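Local atomic coordinates of adenosine kinase (Trypanosoma brucei brucei, PDB entry 4N09), a protein that probably phosphorylates adenosine to AMP, using ATP and magnesium, in purine salvage. Residues 12-17 with 167-172. Residues are numbered along the deposited sequence; the frame is centred on the assembly and turned at random.
Sequences YVQCNP and FYFSGF. With ADN (adenosine), chain E.
N16 ND2 serves two acceptors, one on the protein and one on the ligand. It gives a 3.2 Å hydrogen bond to N1 of the bound adenosine, with a fairly straight N-H (161°). Its second bond, to the backbone O of F172, is weak at 3.4 Å. F172 in turn lays one ring face against the purine, with CD1 3.3 Å from the ligand's N6. With F172 CG anti to the carbonyl carbon (chi1 -74°), the ring lies flat over the purine, planes nearly parallel. Both segments thus meet adenine, N16 at its Watson-Crick edge and F172 over a face. D20, G66, N70 and D302 also bind the nucleoside.

N16 and F172 follow strands 11-14 and 166-169, parallel neighbours in the large central sheet of this ribokinase-like (PfkB) fold. The substrate is held beyond their C-terminal ends. Y168 N hydrogen-bonds to Y12 O at 2.8 Å, and Q14 N to Y168 O at 3.1 Å. The S170 N to Q14 O bond is weak.

Y12, Q14 and F169 share one sheet face, beside helices 155-163 and 178-190. Q14 lies alongside F169 and puts CB over its ring, 3.6 Å from the centroid. The Q14 amide plane is turned 40° from that ring. Y12 OH donates to Q14 OE1 (2.6 Å), which ties down the amide end. On the other face, V13 CG1 meets the edge of the Y168 ring, whose OH is hydrogen-bonded to N198 ND2.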
ATOM      1  N   TYR A  12      -1.562  -1.502  12.662  1.00 31.30           N
ATOM      2  CA  TYR A  12      -2.529  -0.476  12.292  1.00 35.47           C
ATOM      3  C   TYR A  12      -2.216  -0.040  10.881  1.00 35.95           C
ATOM      4  O   TYR A  12      -1.070   0.272  10.562  1.00 35.25           O
ATOM      5  CB  TYR A  12      -2.365   0.710  13.241  1.00 36.06           C
ATOM      6  CG  TYR A  12      -3.253   1.874  12.996  1.00 36.91           C
ATOM      7  CD1 TYR A  12      -4.400   2.071  13.760  1.00 40.28           C
ATOM      8  CD2 TYR A  12      -2.953   2.803  12.023  1.00 36.90           C
ATOM      9  CE1 TYR A  12      -5.244   3.151  13.520  1.00 39.43           C
ATOM     10  CE2 TYR A  12      -3.770   3.904  11.796  1.00 38.52           C
ATOM     11  CZ  TYR A  12      -4.914   4.075  12.548  1.00 40.48           C
ATOM     12  OH  TYR A  12      -5.726   5.170  12.313  1.00 44.53           O
ATOM     13  N   VAL A  13      -3.238  -0.027  10.039  1.00 35.35           N
ATOM     14  CA  VAL A  13      -3.090   0.323   8.632  1.00 34.40           C
ATOM     15  C   VAL A  13      -4.104   1.383   8.291  1.00 33.83           C
ATOM     16  O   VAL A  13      -5.264   1.285   8.704  1.00 32.73           O
ATOM     17  CB  VAL A  13      -3.362  -0.884   7.714  1.00 33.67           C
ATOM     18  CG1 VAL A  13      -3.309  -0.481   6.247  1.00 33.04           C
ATOM     19  CG2 VAL A  13      -2.368  -1.980   7.971  1.00 34.37           C
ATOM     20  N   GLN A  14      -3.683   2.359   7.502  1.00 32.43           N
ATOM     21  CA  GLN A  14      -4.575   3.406   7.076  1.00 36.98           C
ATOM     22  C   GLN A  14      -4.338   3.701   5.626  1.00 37.60           C
ATOM     23  O   GLN A  14      -3.196   3.853   5.210  1.00 39.85           O
ATOM     24  CB  GLN A  14      -4.355   4.657   7.912  1.00 38.69           C
ATOM     25  CG  GLN A  14      -5.380   5.736   7.649  1.00 41.28           C
ATOM     26  CD  GLN A  14      -5.552   6.685   8.835  1.00 48.88           C
ATOM     27  OE1 GLN A  14      -5.494   6.278  10.007  1.00 50.03           O
ATOM     28  NE2 GLN A  14      -5.807   7.957   8.534  1.00 48.15           N
ATOM     29  N   CYS A  15      -5.427   3.786   4.870  1.00 38.49           N
ATOM     30  CA  CYS A  15      -5.382   4.055   3.447  1.00 37.93           C
ATOM     31  C   CYS A  15      -6.755   4.464   2.962  1.00 37.78           C
ATOM     32  O   CYS A  15      -7.660   4.677   3.760  1.00 43.79           O
ATOM     33  CB  CYS A  15      -4.885   2.813   2.694  1.00 37.75           C
ATOM     34  SG  CYS A  15      -4.328   3.117   0.986  1.00 40.45           S
ATOM     35  N   ASN A  16      -6.910   4.533   1.648  1.00 34.74           N
ATOM     36  CA  ASN A  16      -8.160   4.872   1.003  1.00 33.19           C
ATOM     37  C   ASN A  16      -8.866   3.639   0.483  1.00 32.63           C
ATOM     38  O   ASN A  16      -8.359   2.991  -0.412  1.00 34.55           O
ATOM     39  CB  ASN A  16      -7.845   5.779  -0.166  1.00 33.75           C
ATOM     40  CG  ASN A  16      -7.066   6.995   0.258  1.00 34.30           C
ATOM     41  OD1 ASN A  16      -7.250   7.500   1.371  1.00 41.40           O
ATOM     42  ND2 ASN A  16      -6.212   7.479  -0.608  1.00 34.42           N
ATOM     43  N   PRO A  17     -10.002   3.263   1.077  1.00 33.43           N
ATOM     44  CA  PRO A  17     -10.658   2.033   0.605  1.00 37.41           C
ATOM     45  C   PRO A  17     -11.415   2.302  -0.690  1.00 40.69           C
ATOM     46  O   PRO A  17     -12.229   3.208  -0.724  1.00 50.75           O
ATOM     47  CB  PRO A  17     -11.602   1.671   1.747  1.00 36.03           C
ATOM     48  CG  PRO A  17     -11.843   2.947   2.470  1.00 34.75           C
ATOM     49  CD  PRO A  17     -10.684   3.861   2.232  1.00 34.44           C
ATOM     50  N   PHE A 167       2.709   0.576  12.579  1.00 37.09           N
ATOM     51  CA  PHE A 167       1.796   1.501  11.928  1.00 37.06           C
ATOM     52  C   PHE A 167       2.213   1.633  10.468  1.00 37.48           C
ATOM     53  O   PHE A 167       3.355   1.995  10.195  1.00 35.94           O
ATOM     54  CB  PHE A 167       1.886   2.871  12.574  1.00 37.98           C
ATOM     55  CG  PHE A 167       1.430   2.902  13.985  1.00 39.15           C
ATOM     56  CD1 PHE A 167       0.223   3.475  14.312  1.00 40.00           C
ATOM     57  CD2 PHE A 167       2.217   2.358  15.011  1.00 43.73           C
ATOM     58  CE1 PHE A 167      -0.199   3.494  15.644  1.00 40.85           C
ATOM     59  CE2 PHE A 167       1.795   2.373  16.338  1.00 41.61           C
ATOM     60  CZ  PHE A 167       0.584   2.950  16.652  1.00 38.64           C
ATOM     61  N   TYR A 168       1.293   1.347   9.550  1.00 35.75           N
ATOM     62  CA  TYR A 168       1.576   1.431   8.126  1.00 33.21           C
ATOM     63  C   TYR A 168       0.567   2.325   7.421  1.00 32.25           C
ATOM     64  O   TYR A 168      -0.634   2.078   7.458  1.00 28.91           O
ATOM     65  CB  TYR A 168       1.562   0.054   7.489  1.00 34.71           C
ATOM     66  CG  TYR A 168       1.506   0.139   5.987  1.00 37.89           C
ATOM     67  CD1 TYR A 168       2.600   0.558   5.258  1.00 41.13           C
ATOM     68  CD2 TYR A 168       0.348  -0.156   5.300  1.00 39.24           C
ATOM     69  CE1 TYR A 168       2.545   0.655   3.869  1.00 44.98           C
ATOM     70  CE2 TYR A 168       0.265  -0.053   3.926  1.00 40.47           C
ATOM     71  CZ  TYR A 168       1.366   0.349   3.205  1.00 45.65           C
ATOM     72  OH  TYR A 168       1.270   0.446   1.833  1.00 47.01           O
ATOM     73  N   PHE A 169       1.070   3.398   6.829  1.00 33.63           N
ATOM     74  CA  PHE A 169       0.268   4.292   6.013  1.00 34.80           C
ATOM     75  C   PHE A 169       0.783   4.217   4.612  1.00 36.79           C
ATOM     76  O   PHE A 169       1.980   4.249   4.402  1.00 38.65           O
ATOM     77  CB  PHE A 169       0.422   5.738   6.458  1.00 33.34           C
ATOM     78  CG  PHE A 169      -0.468   6.118   7.588  1.00 34.17           C
ATOM     79  CD1 PHE A 169      -1.453   7.069   7.423  1.00 34.37           C
ATOM     80  CD2 PHE A 169      -0.296   5.554   8.822  1.00 35.20           C
ATOM     81  CE1 PHE A 169      -2.266   7.430   8.465  1.00 34.46           C
ATOM     82  CE2 PHE A 169      -1.101   5.911   9.874  1.00 36.19           C
ATOM     83  CZ  PHE A 169      -2.099   6.844   9.690  1.00 35.56           C
ATOM     84  N   SER A 170      -0.113   4.151   3.644  1.00 40.01           N
ATOM     85  CA  SER A 170       0.319   4.238   2.267  1.00 44.26           C
ATOM     86  C   SER A 170       0.598   5.701   1.957  1.00 40.58           C
ATOM     87  O   SER A 170       0.036   6.599   2.574  1.00 39.56           O
ATOM     88  CB  SER A 170      -0.748   3.682   1.325  1.00 45.71           C
ATOM     89  OG  SER A 170      -1.773   4.633   1.165  1.00 48.27           O
ATOM     90  N   GLY A 171       1.466   5.934   0.986  1.00 42.75           N
ATOM     91  CA  GLY A 171       1.753   7.292   0.535  1.00 40.45           C
ATOM     92  C   GLY A 171       0.522   7.975  -0.011  1.00 38.60           C
ATOM     93  O   GLY A 171       0.379   9.177   0.102  1.00 37.77           O
ATOM     94  N   PHE A 172      -0.351   7.183  -0.616  1.00 37.03           N
ATOM     95  CA  PHE A 172      -1.599   7.660  -1.105  1.00 38.86           C
ATOM     96  C   PHE A 172      -2.430   8.441  -0.090  1.00 39.70           C
ATOM     97  O   PHE A 172      -3.287   9.231  -0.496  1.00 44.54           O
ATOM     98  CB  PHE A 172      -2.455   6.476  -1.577  1.00 39.65           C
ATOM     99  CG  PHE A 172      -2.014   5.866  -2.882  1.00 36.85           C
ATOM    100  CD1 PHE A 172      -1.759   6.652  -3.992  1.00 34.30           C
ATOM    101  CD2 PHE A 172      -1.930   4.490  -3.008  1.00 37.96           C
ATOM    102  CE1 PHE A 172      -1.377   6.081  -5.184  1.00 36.61           C
ATOM    103  CE2 PHE A 172      -1.552   3.905  -4.206  1.00 37.67           C
ATOM    104  CZ  PHE A 172      -1.282   4.701  -5.302  1.00 36.03           C
TER
HETATM  105  O5' ADN E 401      -1.882  -1.642  -5.958  1.00 36.17           O
HETATM  106  C5' ADN E 401      -3.007  -1.357  -6.789  1.00 36.34           C
HETATM  107  C4' ADN E 401      -4.130  -0.806  -5.948  1.00 34.58           C
HETATM  108  O4' ADN E 401      -3.962   0.596  -5.860  1.00 34.38           O
HETATM  109  C3' ADN E 401      -5.509  -0.985  -6.524  1.00 33.82           C
HETATM  110  O3' ADN E 401      -6.081  -2.035  -5.764  1.00 33.91           O
HETATM  111  C2' ADN E 401      -6.220   0.347  -6.305  1.00 35.50           C
HETATM  112  O2' ADN E 401      -7.523   0.289  -5.660  1.00 36.32           O
HETATM  113  C1' ADN E 401      -5.224   1.084  -5.437  1.00 35.34           C
HETATM  114  N9  ADN E 401      -5.130   2.532  -5.590  1.00 34.96           N
HETATM  115  C8  ADN E 401      -4.821   3.182  -6.724  1.00 36.73           C
HETATM  116  N7  ADN E 401      -4.752   4.522  -6.549  1.00 37.50           N
HETATM  117  C5  ADN E 401      -5.018   4.682  -5.244  1.00 38.20           C
HETATM  118  C6  ADN E 401      -5.116   5.843  -4.384  1.00 38.12           C
HETATM  119  N6  ADN E 401      -4.901   7.061  -4.887  1.00 39.28           N
HETATM  120  N1  ADN E 401      -5.402   5.596  -3.102  1.00 42.93           N
HETATM  121  C2  ADN E 401      -5.595   4.348  -2.603  1.00 37.99           C
HETATM  122  N3  ADN E 401      -5.525   3.238  -3.336  1.00 33.19           N
HETATM  123  C4  ADN E 401      -5.240   3.375  -4.618  1.00 33.85           C